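Local coordinates for protein endo-pectate lyase (Erwinia chrysanthemi, PDB 3B4N) that probably cleaves polygalacturonate and methylated pectins within their chains by calcium-dependent elimination, at residues V65-A68 against E69-T72; V90-E93 against N94-V98; R252-G255 against D256-N259. One frame throughout, in Å; residues are numbered along the deposited sequence.

Contact 1: residues V65-A68 against E69-T72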
loop_
_atom_site.group_PDB
_atom_site.type_symbol
_atom_site.label_atom_id
_atom_site.label_comp_id
_atom_site.label_asym_id
_atom_site.label_seq_id
_atom_site.Cartn_x
_atom_site.Cartn_y
_atom_site.Cartn_z
ATOM N N VAL A 65 12.868 17.967 -0.161
ATOM C CA VAL A 65 11.696 18.821 0.016
ATOM C C VAL A 65 10.659 18.128 -0.865
ATOM O O VAL A 65 10.869 17.980 -2.077
ATOM C CB VAL A 65 11.912 20.257 -0.497
ATOM C CG1 VAL A 65 10.580 21.012 -0.476
ATOM C CG2 VAL A 65 12.928 20.983 0.390
ATOM N N LEU A 66 9.551 17.712 -0.256
ATOM C CA LEU A 66 8.497 16.983 -0.960
ATOM C C LEU A 66 7.195 17.749 -1.012
ATOM O O LEU A 66 7.000 18.706 -0.266
ATOM C CB LEU A 66 8.247 15.645 -0.258
ATOM C CG LEU A 66 9.504 14.817 0.038
ATOM C CD1 LEU A 66 9.136 13.610 0.876
ATOM C CD2 LEU A 66 10.176 14.402 -1.270
ATOM N N ASP A 67 6.297 17.316 -1.898
ATOM C CA ASP A 67 4.995 17.954 -2.011
ATOM C C ASP A 67 4.158 17.606 -0.780
ATOM O O ASP A 67 4.610 16.859 0.085
ATOM C CB ASP A 67 4.281 17.543 -3.316
ATOM C CG ASP A 67 3.957 16.062 -3.389
ATOM O OD1 ASP A 67 3.627 15.444 -2.362
ATOM O OD2 ASP A 67 4.002 15.514 -4.507
ATOM N N ALA A 68 2.940 18.132 -0.703
ATOM C CA ALA A 68 2.079 17.924 0.453
ATOM C C ALA A 68 1.266 16.644 0.467
ATOM O O ALA A 68 0.666 16.307 1.492
ATOM C CB ALA A 68 1.123 19.114 0.584
ATOM N N GLU A 69 1.254 15.934 -0.653
ATOM C CA GLU A 69 0.432 14.736 -0.781
ATOM C C GLU A 69 1.093 13.398 -0.483
ATOM O O GLU A 69 0.446 12.476 0.018
ATOM C CB GLU A 69 -0.180 14.709 -2.186
ATOM C CG GLU A 69 -1.052 15.941 -2.508
ATOM C CD GLU A 69 -0.254 17.195 -2.888
ATOM O OE1 GLU A 69 -0.749 18.312 -2.641
ATOM O OE2 GLU A 69 0.854 17.076 -3.448
ATOM N N THR A 70 2.374 13.278 -0.791
ATOM C CA THR A 70 3.045 12.019 -0.550
ATOM C C THR A 70 3.150 11.688 0.938
ATOM O O THR A 70 3.135 12.574 1.794
ATOM C CB THR A 70 4.460 12.020 -1.181
ATOM O OG1 THR A 70 4.990 10.693 -1.123
ATOM C CG2 THR A 70 5.410 12.969 -0.430
ATOM N N ARG A 71 3.235 10.397 1.243
ATOM C CA ARG A 71 3.395 9.962 2.624
ATOM C C ARG A 71 4.538 8.960 2.702
ATOM O O ARG A 71 4.704 8.263 3.704
ATOM C CB ARG A 71 2.093 9.346 3.151
ATOM C CG ARG A 71 0.965 10.373 3.321
ATOM C CD ARG A 71 1.278 11.397 4.408
ATOM N NE ARG A 71 0.146 12.300 4.640
ATOM C CZ ARG A 71 -0.060 13.451 3.998
ATOM N NH1 ARG A 71 0.783 13.879 3.065
ATOM N NH2 ARG A 71 -1.127 14.179 4.288
ATOM N N THR A 72 5.326 8.894 1.629
ATOM C CA THR A 72 6.471 7.988 1.584
ATOM C C THR A 72 7.665 8.675 0.924
ATOM O O THR A 72 7.523 9.672 0.210
ATOM C CB THR A 72 6.171 6.696 0.780
ATOM O OG1 THR A 72 5.929 7.039 -0.590
ATOM C CG2 THR A 72 4.961 5.942 1.364
HETATM O O HOH W 1 1.125 15.530 -5.602
HETATM O O HOH W 2 -1.747 16.559 2.790
#
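With chi1 of Asp67 at 64°, CG sits between the residue's own backbone N and carbonyl carbon, and the carboxylate swings onward over the backbone of Glu69 and Thr70. The result is an Asx turn just after strand 61-66, in an N-terminal domain whose strand order is consistent with a fibronectin type III fold. OD1 of Asp67 takes two amides: Thr70 N at 3.0 Å, nearly along the C-O axis and almost straight (166°), and Glu69 N, which comes from above the carboxylate plane and is more bent. This double grip fixes the rotation of the carboxylate. Glu69 folds back at chi2 (79°), bringing its OE2 to 3.4 Å from Asp67 OD1, an approach of like charges that probably costs energy. A water that donates to both groups, at 2.7 Å from Glu69 OE2 and 3.1 Å from Asp67 OD2, probably eases it. On the apolar side of the turn, Thr70 CG2 rests 3.9 Å from Leu66 CB; Leu66 also packs on Trp37 and Val49. Beyond it, the bent Arg71 chain returns its guanidinium edge to the turn: NH1 donates to Thr70 O at 3.0 Å and to Ala68 O at 2.9 Å. Both acceptors lie in or close to the guanidinium plane, with NH1 above both carbonyl planes, while a second water joins Ala68 O to Arg71 NH2.

Contact 2: residues V90-E93 against N94-V98; sequences VVSE and NQAQV
A beta hairpin contact joins strand 85-92 to the start of strand 97-104, at one edge of the four-stranded antiparallel sheet of the N-terminal domain. The evidence is the register: Val90 and Val98 form a hydrogen-bonded antiparallel pair, with both Val90 N to Val98 O and Val98 N to Val90 O at 2.9 Å, and Val91 and Gln97 follow as a non-hydrogen-bonded pair. The chain reverses through a type I turn from Ser92 to Gln95, and Gln95 then takes a left-handed conformation (phi 62°). Together with the bond from Ser92 N to Ala96 O (3.1 Å) and the weak one from Gln95 N to Ser92 O, this defines a 3:5 hairpin with a classic G1 bulge. The Ser92 side chain works inside the turn. Its chi1 of 76° turns OG inward, where it accepts Ala96 N at 3.0 Å and, weakly, Asn94 N. On one face of the sheet Val90 CB and Val98 CB meet at 4.1 Å; on the other, the bent Gln97 chain lies alongside Val91, its OE1 3.9 Å from Val91 CG1. Val91 CA also offers its hydrogen to Ala96 O. At the exposed tip a water donates to Glu93 OE2 (3.0 Å) and to Asn94 OD1 (2.6 Å). Val98 O has a second donor in Thr22 OG1. Chemically, the hairpin closes by backbone pairing, while Ser92 OG gives the amide of Ala96 a side-chain acceptor, and the turn amide of Asn94 a weak one.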
loop_
_atom_site.group_PDB
_atom_site.type_symbol
_atom_site.label_atom_id
_atom_site.label_comp_id
_atom_site.label_asym_id
_atom_site.label_seq_id
_atom_site.Cartn_x
_atom_site.Cartn_y
_atom_site.Cartn_z
ATOM N N VAL A 90 6.525 18.003 8.689
ATOM C CA VAL A 90 5.340 18.341 7.908
ATOM C C VAL A 90 5.118 19.835 8.161
ATOM O O VAL A 90 4.899 20.265 9.296
ATOM C CB VAL A 90 4.134 17.492 8.360
ATOM C CG1 VAL A 90 2.872 17.949 7.652
ATOM C CG2 VAL A 90 4.406 16.028 8.055
ATOM N N VAL A 91 5.215 20.626 7.096
ATOM C CA VAL A 91 5.083 22.077 7.192
ATOM C C VAL A 91 3.719 22.537 6.718
ATOM O O VAL A 91 3.316 22.254 5.595
ATOM C CB VAL A 91 6.175 22.772 6.350
ATOM C CG1 VAL A 91 6.082 24.281 6.521
ATOM C CG2 VAL A 91 7.553 22.263 6.757
ATOM N N SER A 92 3.008 23.252 7.583
ATOM C CA SER A 92 1.685 23.739 7.235
ATOM C C SER A 92 1.773 25.028 6.432
ATOM O O SER A 92 2.839 25.634 6.317
ATOM C CB SER A 92 0.867 24.010 8.502
ATOM O OG SER A 92 1.295 25.223 9.112
ATOM N N GLU A 93 0.641 25.443 5.880
ATOM C CA GLU A 93 0.586 26.677 5.114
ATOM C C GLU A 93 0.945 27.855 6.016
ATOM O O GLU A 93 1.408 28.896 5.530
ATOM C CB GLU A 93 -0.813 26.861 4.543
ATOM C CG GLU A 93 -1.156 25.851 3.472
ATOM C CD GLU A 93 -2.563 26.016 2.959
ATOM O OE1 GLU A 93 -2.947 25.268 2.042
ATOM O OE2 GLU A 93 -3.279 26.899 3.478
ATOM N N ASN A 94 0.757 27.679 7.322
ATOM C CA ASN A 94 1.060 28.728 8.294
ATOM C C ASN A 94 2.314 28.530 9.150
ATOM O O ASN A 94 2.305 28.805 10.356
ATOM C CB ASN A 94 -0.143 28.959 9.208
ATOM C CG ASN A 94 -1.316 29.567 8.473
ATOM O OD1 ASN A 94 -2.182 28.857 7.962
ATOM N ND2 ASN A 94 -1.340 30.892 8.397
ATOM N N GLN A 95 3.380 28.052 8.518
ATOM C CA GLN A 95 4.679 27.862 9.164
ATOM C C GLN A 95 4.774 26.890 10.331
ATOM O O GLN A 95 5.796 26.851 11.019
ATOM C CB GLN A 95 5.238 29.217 9.624
ATOM C CG GLN A 95 5.232 30.324 8.571
ATOM C CD GLN A 95 3.902 31.046 8.483
ATOM O OE1 GLN A 95 3.276 31.094 7.421
ATOM N NE2 GLN A 95 3.459 31.615 9.601
ATOM N N ALA A 96 3.729 26.112 10.578
ATOM C CA ALA A 96 3.801 25.160 11.675
ATOM C C ALA A 96 4.750 24.042 11.269
ATOM O O ALA A 96 4.697 23.556 10.135
ATOM C CB ALA A 96 2.426 24.591 11.981
ATOM N N GLN A 97 5.632 23.657 12.185
ATOM C CA GLN A 97 6.586 22.577 11.944
ATOM C C GLN A 97 6.093 21.401 12.767
ATOM O O GLN A 97 6.195 21.404 13.998
ATOM C CB GLN A 97 7.986 22.957 12.429
ATOM C CG GLN A 97 8.488 24.309 11.964
ATOM C CD GLN A 97 8.776 24.351 10.481
ATOM O OE1 GLN A 97 8.112 25.064 9.729
ATOM N NE2 GLN A 97 9.777 23.589 10.048
ATOM N N VAL A 98 5.543 20.402 12.093
ATOM C CA VAL A 98 5.035 19.225 12.777
ATOM C C VAL A 98 6.073 18.138 12.526
ATOM O O VAL A 98 6.028 17.426 11.524
ATOM C CB VAL A 98 3.660 18.827 12.206
ATOM C CG1 VAL A 98 3.006 17.786 13.090
ATOM C CG2 VAL A 98 2.769 20.069 12.105
HETATM O O HOH W 3 4.948 27.455 5.937
HETATM O O HOH W 4 -3.820 28.450 6.014
#

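Contact 3: residues R252-G255 against D256-N259; sequences RSCG and DCSN
Cys254 and Cys257 are joined by a disulfide, SG to SG 2.0 Å, and this covalent link carries the contact, since the two segments exchange no hydrogen bond. The torsion about the S-S bond, 94°, is near the preferred right angle. To reach across, Cys254 holds SG anti to its backbone N (chi1 -163°), while Cys257 uses chi1 -89°, turned some way off its staggered position. The two CA atoms, of Cys254 and Cys257, come to 5.8 Å, so Gly255 and Asp256 form a tight turn. This is the tight side, and it is set against the body of the protein: Cys254 is buried, both cysteines touch Asn229, and the carbonyl of Cys254 accepts from Asn284 ND2. Just upstream, the Arg252 guanidinium turns one face to Gly255 N, 4.0 Å above its plane and offset toward the rim; the same group makes a cation-pi contact with Phe312. The loose side lies outward. Asp256 is exposed; its CB leads away from the first segment, while its OD1 stays 4.4 Å from Cys254 SG, a loose approach beside the disulfide, and the side chain also touches Val315. Cys257 lies about 10 Å, by its side chain, from a bound zinc ion. The arrangement is a CXXC disulfide loop, pinching the chain where strand 246-253 leaves a sheet of the right-handed parallel beta-helix.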
loop_
_atom_site.group_PDB
_atom_site.type_symbol
_atom_site.label_atom_id
_atom_site.label_comp_id
_atom_site.label_asym_id
_atom_site.label_seq_id
_atom_site.Cartn_x
_atom_site.Cartn_y
_atom_site.Cartn_z
ATOM N N ARG A 252 -6.995 -6.587 -7.578
ATOM C CA ARG A 252 -7.786 -7.510 -8.368
ATOM C C ARG A 252 -9.219 -7.571 -7.869
ATOM O O ARG A 252 -9.475 -7.794 -6.680
ATOM C CB ARG A 252 -7.191 -8.919 -8.321
ATOM C CG ARG A 252 -7.919 -9.948 -9.197
ATOM C CD ARG A 252 -7.928 -9.542 -10.677
ATOM N NE ARG A 252 -8.216 -10.675 -11.565
ATOM C CZ ARG A 252 -9.369 -10.881 -12.198
ATOM N NH1 ARG A 252 -9.517 -11.946 -12.984
ATOM N NH2 ARG A 252 -10.372 -10.025 -12.062
ATOM N N SER A 253 -10.153 -7.327 -8.777
ATOM C CA SER A 253 -11.564 -7.473 -8.458
ATOM C C SER A 253 -11.688 -8.997 -8.493
ATOM O O SER A 253 -11.307 -9.619 -9.478
ATOM C CB SER A 253 -12.421 -6.870 -9.561
ATOM O OG SER A 253 -13.778 -7.231 -9.380
ATOM N N CYS A 254 -12.199 -9.607 -7.431
ATOM C CA CYS A 254 -12.287 -11.062 -7.397
ATOM C C CYS A 254 -12.784 -11.673 -8.705
ATOM O O CYS A 254 -13.884 -11.379 -9.159
ATOM C CB CYS A 254 -13.187 -11.499 -6.257
ATOM S SG CYS A 254 -12.944 -13.255 -5.865
ATOM N N GLY A 255 -11.976 -12.556 -9.283
ATOM C CA GLY A 255 -12.345 -13.165 -10.550
ATOM C C GLY A 255 -13.340 -14.315 -10.526
ATOM O O GLY A 255 -14.157 -14.434 -11.440
ATOM N N ASP A 256 -13.293 -15.137 -9.480
ATOM C CA ASP A 256 -14.159 -16.313 -9.382
ATOM C C ASP A 256 -14.748 -16.567 -7.995
ATOM O O ASP A 256 -14.939 -17.717 -7.604
ATOM C CB ASP A 256 -13.360 -17.546 -9.798
ATOM C CG ASP A 256 -12.117 -17.742 -8.944
ATOM O OD1 ASP A 256 -12.029 -17.099 -7.874
ATOM O OD2 ASP A 256 -11.233 -18.535 -9.331
ATOM N N CYS A 257 -15.027 -15.503 -7.255
ATOM C CA CYS A 257 -15.591 -15.619 -5.911
ATOM C C CYS A 257 -16.942 -16.337 -5.867
ATOM O O CYS A 257 -17.665 -16.389 -6.862
ATOM C CB CYS A 257 -15.766 -14.215 -5.302
ATOM S SG CYS A 257 -14.311 -13.586 -4.403
ATOM N N SER A 258 -17.268 -16.913 -4.713
ATOM C CA SER A 258 -18.578 -17.522 -4.553
ATOM C C SER A 258 -19.433 -16.260 -4.497
ATOM O O SER A 258 -19.001 -15.249 -3.933
ATOM C CB SER A 258 -18.689 -18.273 -3.222
ATOM O OG SER A 258 -17.867 -19.428 -3.200
ATOM N N ASN A 259 -20.620 -16.302 -5.087
ATOM C CA ASN A 259 -21.502 -15.142 -5.098
ATOM C C ASN A 259 -20.802 -13.923 -5.703
ATOM O O ASN A 259 -20.991 -12.793 -5.249
ATOM C CB ASN A 259 -21.968 -14.823 -3.674
ATOM C CG ASN A 259 -22.989 -13.704 -3.635
ATOM O OD1 ASN A 259 -23.966 -13.718 -4.384
ATOM N ND2 ASN A 259 -22.773 -12.731 -2.754
#

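Along the chain the three contacts come in series; none nests in or crosses another. Contact 1 closes the reversal that follows strand 61-66 and leads the chain into strand 72-75. Contact 2 then closes the hairpin between strands 85-92 and 97-104. Both reach the same N-terminal antiparallel sheet, at its two outermost strands, and their centres are 13 Å apart with nearest atoms about 6 Å apart. Contact 3 comes later, in the parallel beta-helix, on the opposite side of the chain's centre and about 34 Å and 44 Å, centre to centre, from contacts 1 and 2. Arg71 by its backbone and Thr72 by OG1 reach Gly239 and Asn240, tying the small domain to the parallel beta-helix.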